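Local coordinates for UPF0311 protein CA_C3321 (Clostridium acetobutylicum ATCC 824, PDB 3G7G) that is of unknown function but folds into a closed antiparallel beta barrel, as a member of the UPF0311 (DUF3237) family, at residues Tyr11-Ile17 against Leu152-Ser158; Leu81-Ala85 against Pro129-Trp133. All coordinates share one frame; numbering follows the deposited sequence.

Interaction 1 (Tyr11-Ile17 against Leu152-Ser158)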
loop_
_atom_site.group_PDB
_atom_site.type_symbol
_atom_site.label_atom_id
_atom_site.label_comp_id
_atom_site.label_asym_id
_atom_site.label_seq_id
_atom_site.Cartn_x
_atom_site.Cartn_y
_atom_site.Cartn_z
ATOM N N TYR A 11 0.515 21.021 -15.656
ATOM C CA TYR A 11 -0.637 20.232 -15.253
ATOM C C TYR A 11 -1.892 20.731 -15.966
ATOM O O TYR A 11 -1.920 21.839 -16.487
ATOM C CB TYR A 11 -0.836 20.287 -13.725
ATOM C CG TYR A 11 -1.093 21.675 -13.192
ATOM C CD1 TYR A 11 -2.359 22.236 -13.242
ATOM C CD2 TYR A 11 -0.059 22.442 -12.663
ATOM C CE1 TYR A 11 -2.599 23.525 -12.770
ATOM C CE2 TYR A 11 -0.286 23.730 -12.190
ATOM C CZ TYR A 11 -1.558 24.268 -12.249
ATOM O OH TYR A 11 -1.788 25.544 -11.758
ATOM N N GLU A 12 -2.916 19.891 -15.957
ATOM C CA GLU A 12 -4.179 20.126 -16.637
ATOM C C GLU A 12 -5.274 19.800 -15.640
ATOM O O GLU A 12 -5.250 18.702 -15.081
ATOM C CB GLU A 12 -4.329 19.115 -17.782
ATOM C CG GLU A 12 -4.190 19.635 -19.176
ATOM C CD GLU A 12 -4.901 18.730 -20.198
ATOM O OE1 GLU A 12 -4.987 17.491 -19.955
ATOM O OE2 GLU A 12 -5.377 19.273 -21.242
ATOM N N GLU A 13 -6.230 20.702 -15.425
ATOM C CA GLU A 13 -7.457 20.316 -14.719
ATOM C C GLU A 13 -8.230 19.345 -15.600
ATOM O O GLU A 13 -8.468 19.628 -16.756
ATOM C CB GLU A 13 -8.355 21.509 -14.350
ATOM C CG GLU A 13 -9.377 21.126 -13.230
ATOM C CD GLU A 13 -10.363 22.241 -12.865
ATOM O OE1 GLU A 13 -9.935 23.421 -12.760
ATOM O OE2 GLU A 13 -11.570 21.924 -12.653
ATOM N N VAL A 14 -8.620 18.203 -15.060
ATOM C CA VAL A 14 -9.289 17.200 -15.868
ATOM C C VAL A 14 -10.787 17.149 -15.599
ATOM O O VAL A 14 -11.565 17.058 -16.536
ATOM C CB VAL A 14 -8.620 15.803 -15.768
ATOM C CG1 VAL A 14 -7.240 15.860 -16.417
ATOM C CG2 VAL A 14 -8.529 15.323 -14.360
ATOM N N PHE A 15 -11.191 17.237 -14.339
ATOM C CA PHE A 15 -12.594 17.273 -13.971
ATOM C C PHE A 15 -12.690 17.597 -12.491
ATOM O O PHE A 15 -11.682 17.679 -11.793
ATOM C CB PHE A 15 -13.294 15.941 -14.270
ATOM C CG PHE A 15 -12.697 14.753 -13.519
ATOM C CD1 PHE A 15 -13.275 14.292 -12.353
ATOM C CD2 PHE A 15 -11.580 14.107 -14.004
ATOM C CE1 PHE A 15 -12.747 13.214 -11.672
ATOM C CE2 PHE A 15 -11.031 13.016 -13.326
ATOM C CZ PHE A 15 -11.627 12.569 -12.162
ATOM N N SER A 16 -13.909 17.817 -12.037
ATOM C CA SER A 16 -14.227 18.035 -10.636
ATOM C C SER A 16 -15.270 17.043 -10.221
ATOM O O SER A 16 -16.037 16.541 -11.053
ATOM C CB SER A 16 -14.842 19.415 -10.450
ATOM O OG SER A 16 -13.955 20.408 -10.913
ATOM N N ILE A 17 -15.348 16.800 -8.926
ATOM C CA ILE A 17 -16.479 16.063 -8.372
ATOM C C ILE A 17 -16.987 16.849 -7.180
ATOM O O ILE A 17 -16.195 17.264 -6.348
ATOM C CB ILE A 17 -16.104 14.628 -7.950
ATOM C CG1 ILE A 17 -15.362 13.914 -9.075
ATOM C CG2 ILE A 17 -17.354 13.836 -7.583
ATOM C CD1 ILE A 17 -14.952 12.481 -8.758
ATOM N N LEU A 152 -13.868 18.395 -5.112
ATOM C CA LEU A 152 -12.586 17.851 -5.532
ATOM C C LEU A 152 -12.289 18.312 -6.928
ATOM O O LEU A 152 -13.118 18.152 -7.796
ATOM C CB LEU A 152 -12.636 16.333 -5.524
ATOM C CG LEU A 152 -13.102 15.693 -4.226
ATOM C CD1 LEU A 152 -13.544 14.255 -4.511
ATOM C CD2 LEU A 152 -11.982 15.787 -3.200
ATOM N N LYS A 153 -11.132 18.915 -7.136
ATOM C CA LYS A 153 -10.643 19.273 -8.462
ATOM C C LYS A 153 -9.427 18.415 -8.786
ATOM O O LYS A 153 -8.473 18.379 -8.010
ATOM C CB LYS A 153 -10.261 20.750 -8.522
ATOM C CG LYS A 153 -11.438 21.650 -8.788
ATOM C CD LYS A 153 -11.245 23.094 -8.254
ATOM C CE LYS A 153 -12.177 24.064 -9.012
ATOM N NZ LYS A 153 -12.550 25.316 -8.269
ATOM N N PHE A 154 -9.467 17.732 -9.927
ATOM C CA PHE A 154 -8.481 16.726 -10.264
ATOM C C PHE A 154 -7.542 17.301 -11.314
ATOM O O PHE A 154 -7.991 17.911 -12.284
ATOM C CB PHE A 154 -9.152 15.470 -10.796
ATOM C CG PHE A 154 -9.771 14.612 -9.741
ATOM C CD1 PHE A 154 -9.112 13.487 -9.274
ATOM C CD2 PHE A 154 -11.022 14.907 -9.236
ATOM C CE1 PHE A 154 -9.699 12.677 -8.280
ATOM C CE2 PHE A 154 -11.607 14.118 -8.285
ATOM C CZ PHE A 154 -10.944 12.995 -7.798
ATOM N N TYR A 155 -6.235 17.113 -11.107
ATOM C CA TYR A 155 -5.221 17.654 -12.014
ATOM C C TYR A 155 -4.296 16.567 -12.518
ATOM O O TYR A 155 -3.748 15.787 -11.750
ATOM C CB TYR A 155 -4.406 18.719 -11.316
ATOM C CG TYR A 155 -5.194 19.939 -10.918
ATOM C CD1 TYR A 155 -5.342 21.004 -11.786
ATOM C CD2 TYR A 155 -5.775 20.022 -9.677
ATOM C CE1 TYR A 155 -6.059 22.137 -11.410
ATOM C CE2 TYR A 155 -6.482 21.119 -9.294
ATOM C CZ TYR A 155 -6.614 22.179 -10.150
ATOM O OH TYR A 155 -7.335 23.268 -9.737
ATOM N N LYS A 156 -4.140 16.501 -13.829
ATOM C CA LYS A 156 -3.198 15.591 -14.426
ATOM C C LYS A 156 -1.854 16.282 -14.473
ATOM O O LYS A 156 -1.756 17.401 -14.947
ATOM C CB LYS A 156 -3.676 15.242 -15.830
ATOM C CG LYS A 156 -2.897 14.177 -16.523
ATOM C CD LYS A 156 -2.927 14.434 -18.041
ATOM C CE LYS A 156 -1.895 15.534 -18.391
ATOM N NZ LYS A 156 -1.974 16.012 -19.801
ATOM N N ILE A 157 -0.815 15.628 -13.969
ATOM C CA ILE A 157 0.542 16.169 -14.042
ATOM C C ILE A 157 1.092 15.775 -15.403
ATOM O O ILE A 157 1.116 14.589 -15.774
ATOM C CB ILE A 157 1.448 15.640 -12.893
ATOM C CG1 ILE A 157 0.871 16.031 -11.520
ATOM C CG2 ILE A 157 2.922 16.056 -13.061
ATOM C CD1 ILE A 157 0.727 17.494 -11.271
ATOM N N SER A 158 1.517 16.802 -16.138
ATOM C CA SER A 158 2.115 16.641 -17.445
ATOM C C SER A 158 3.619 16.420 -17.307
ATOM O O SER A 158 4.212 15.777 -18.190
ATOM C CB SER A 158 1.867 17.883 -18.312
ATOM O OG SER A 158 0.551 18.384 -18.128
#
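The rings of Phe-15 and Phe-154 form an offset stack, with planes 15° apart and centroids 4.5 Å from each other. Phe-15 CE1 sits over a face of the Phe-154 ring, nearest to CD2 at 3.4 Å, while Phe-154 CB makes a CH-pi contact over the face of Phe-15. In Phe-15 a chi1 of 60° sets CG between the backbone N and the carbonyl carbon and brings the ring over Phe-154. Ile-17 CD1 extends the apolar patch, lying 3.8 Å from Phe-154 CE2. The tyrosines on the other face meet differently: Tyr-11 CD1 approaches Tyr-155 CD1 to 3.5 Å with the ring planes almost perpendicular (89°), the two side chains pointing the same way. Tyr-11 CB also touches Ile-157 CD1.

Backbone hydrogen bonds make the antiparallel pairing. Glu-12 and Lys-156 exchange a reciprocal pair, as do Ile-17 and Leu-152. Between them lies a classic beta bulge: Val-14 N donates to Phe-154 O (2.9 Å) and Phe-154 N to Phe-15 O (2.9 Å), two residues thus facing one. The extra residue places Val-14 CG2 3.6 Å from Phe-154 CB, and its CG1 lies against Lys-156 CB.

Glu-12 and Lys-156 run side by side, and a bend at chi3 of the lysine turns NZ to Glu-12 OE1 for a salt bridge of 3.4 Å whose hydrogen bond is weak.

This pairing joins the first and last strands and so closes the barrel. Phe-15, Ile-17, Leu-152 and Phe-154 face strands 71-81 and 117-126, where Tyr-77, Ile-79, Pro-122 and Phe-124 lie; Phe-51 also stacks on Phe-15. Tyr-11, Tyr-155 and Ile-157 instead pack on Met-9 of a second subunit, another copy of the protein, and strand 139-144 flanks 152-157.

Interaction 2 (Leu81-Ala85 against Pro129-Trp133)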
loop_
_atom_site.group_PDB
_atom_site.type_symbol
_atom_site.label_atom_id
_atom_site.label_comp_id
_atom_site.label_asym_id
_atom_site.label_seq_id
_atom_site.Cartn_x
_atom_site.Cartn_y
_atom_site.Cartn_z
ATOM N N LEU A 81 -19.498 7.516 -16.086
ATOM C CA LEU A 81 -19.652 8.587 -17.027
ATOM C C LEU A 81 -20.870 8.383 -17.924
ATOM O O LEU A 81 -21.384 7.279 -18.070
ATOM C CB LEU A 81 -18.398 8.735 -17.872
ATOM C CG LEU A 81 -17.115 9.054 -17.121
ATOM C CD1 LEU A 81 -16.058 9.523 -18.128
ATOM C CD2 LEU A 81 -17.383 10.124 -16.083
ATOM N N ASP A 82 -21.280 9.473 -18.547
ATOM C CA ASP A 82 -22.465 9.509 -19.360
ATOM C C ASP A 82 -22.336 8.685 -20.656
ATOM O O ASP A 82 -23.331 8.351 -21.240
ATOM C CB ASP A 82 -22.827 10.964 -19.682
ATOM C CG ASP A 82 -21.735 11.680 -20.455
ATOM O OD1 ASP A 82 -20.606 11.107 -20.556
ATOM O OD2 ASP A 82 -22.005 12.812 -20.939
ATOM N N ASP A 83 -21.121 8.361 -21.088
ATOM C CA ASP A 83 -20.920 7.428 -22.194
ATOM C C ASP A 83 -20.919 5.970 -21.722
ATOM O O ASP A 83 -20.650 5.086 -22.501
ATOM C CB ASP A 83 -19.619 7.740 -22.945
ATOM C CG ASP A 83 -18.344 7.403 -22.140
ATOM O OD1 ASP A 83 -18.418 6.968 -20.954
ATOM O OD2 ASP A 83 -17.256 7.588 -22.712
ATOM N N GLY A 84 -21.197 5.740 -20.444
ATOM C CA GLY A 84 -21.301 4.400 -19.873
ATOM C C GLY A 84 -20.042 3.813 -19.230
ATOM O O GLY A 84 -20.124 2.766 -18.581
ATOM N N ALA A 85 -18.894 4.455 -19.406
ATOM C CA ALA A 85 -17.604 4.001 -18.824
ATOM C C ALA A 85 -17.555 4.212 -17.322
ATOM O O ALA A 85 -18.118 5.160 -16.815
ATOM C CB ALA A 85 -16.452 4.753 -19.462
ATOM N N PRO A 129 -10.050 1.519 -23.526
ATOM C CA PRO A 129 -8.975 2.336 -24.126
ATOM C C PRO A 129 -9.142 3.855 -24.104
ATOM O O PRO A 129 -8.158 4.571 -24.097
ATOM C CB PRO A 129 -8.968 1.854 -25.591
ATOM C CG PRO A 129 -9.306 0.431 -25.469
ATOM C CD PRO A 129 -10.409 0.408 -24.429
ATOM N N LYS A 130 -10.364 4.355 -24.079
ATOM C CA LYS A 130 -10.586 5.789 -24.084
ATOM C C LYS A 130 -10.070 6.381 -22.781
ATOM O O LYS A 130 -9.613 7.511 -22.777
ATOM C CB LYS A 130 -12.062 6.091 -24.254
ATOM C CG LYS A 130 -12.388 7.515 -24.499
ATOM C CD LYS A 130 -13.864 7.744 -24.486
ATOM C CE LYS A 130 -14.183 9.219 -24.810
ATOM N NZ LYS A 130 -15.641 9.503 -24.567
ATOM N N TYR A 131 -10.126 5.616 -21.698
ATOM C CA TYR A 131 -9.701 6.117 -20.370
ATOM C C TYR A 131 -8.441 5.455 -19.793
ATOM O O TYR A 131 -8.124 5.688 -18.604
ATOM C CB TYR A 131 -10.863 5.991 -19.365
ATOM C CG TYR A 131 -12.082 6.713 -19.878
ATOM C CD1 TYR A 131 -12.172 8.101 -19.805
ATOM C CD2 TYR A 131 -13.122 6.013 -20.491
ATOM C CE1 TYR A 131 -13.265 8.762 -20.314
ATOM C CE2 TYR A 131 -14.190 6.663 -21.009
ATOM C CZ TYR A 131 -14.258 8.037 -20.912
ATOM O OH TYR A 131 -15.347 8.673 -21.402
ATOM N N LYS A 132 -7.682 4.706 -20.603
ATOM C CA LYS A 132 -6.498 4.039 -20.055
ATOM C C LYS A 132 -5.368 5.030 -19.638
ATOM O O LYS A 132 -4.521 4.707 -18.772
ATOM C CB LYS A 132 -6.012 2.909 -20.960
ATOM C CG LYS A 132 -6.911 1.659 -20.888
ATOM C CD LYS A 132 -6.783 0.887 -19.547
ATOM C CE LYS A 132 -7.803 -0.225 -19.467
ATOM N NZ LYS A 132 -7.624 -1.230 -18.329
ATOM N N TRP A 133 -5.397 6.232 -20.226
ATOM C CA TRP A 133 -4.480 7.298 -19.877
ATOM C C TRP A 133 -4.555 7.671 -18.394
ATOM O O TRP A 133 -3.574 8.140 -17.833
ATOM C CB TRP A 133 -4.733 8.539 -20.734
ATOM C CG TRP A 133 -6.066 9.216 -20.520
ATOM C CD1 TRP A 133 -7.251 8.958 -21.181
ATOM C CD2 TRP A 133 -6.348 10.284 -19.608
ATOM N NE1 TRP A 133 -8.256 9.780 -20.697
ATOM C CE2 TRP A 133 -7.727 10.607 -19.744
ATOM C CE3 TRP A 133 -5.578 10.984 -18.664
ATOM C CZ2 TRP A 133 -8.341 11.610 -18.976
ATOM C CZ3 TRP A 133 -6.196 11.982 -17.909
ATOM C CH2 TRP A 133 -7.553 12.286 -18.072
#
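Tyr-131 overlaps Ala-85 and Leu-81 with the outer half of its ring: Ala-85 CB comes within 3.3 Å of Tyr-131 CE2, and Leu-81 CD1 within 3.6 Å of Tyr-131 CE1, so one methyl group attends each of the two ortho carbons beside the hydroxyl. Both approach the ring obliquely. Beyond them the phenol reaches Asp-83, donating from Tyr-131 OH to Asp-83 OD2 at 2.6 Å. This oxygen lies at the ring edge and in the ring plane, whereas the carboxylate itself is turned 77° from the ring and is met by the hydroxyl from above its own plane.

Lys-130 holds the same oxygen. Its chain is fully extended from a CG placed opposite the backbone N (chi1 -170°), and NZ forms a salt bridge of 3.1 Å with Asp-83 OD2, on the anti side and from the same carboxylate face as the phenol. Two donors therefore grip OD2, while Asp-83 OD1 takes the backbone N of Ala-85 at 3.0 Å. All three bonds together should fix the rotation of the carboxylate.

Phe-51 touches both Leu-81 and Tyr-131, continuing the apolar side of the contact. The 81-85 segment is a type I turn with a G1 bulge at Gly-84, reinforced by the Asx turn of Asp-83, an arrangement characteristic of tight beta hairpins; here it connects strands 71-81 and 86-96.

Interaction 2 is nested in sequence within the long excursion that interaction 1 closes, and their centres are 16 Å apart. Trp-133, which does not itself meet 81-85, carries the 129-133 segment onto interaction 1: its CH2 packs 4.0 Å from Val-14 CG1, at the bulge in segment 11-17, and its CZ3 lies 4.1 Å from Lys-156 CD. Phe-51 gives a second connection, stacking on Phe-15 while touching Leu-81 and Tyr-131. The 129-133 loop thus reaches from the barrel closure to the hairpin turn between strands 71-81 and 86-96. No ligand or catalytic site is known for the protein; interaction 1 closes the barrel wall and interaction 2 ties two loops together at one end.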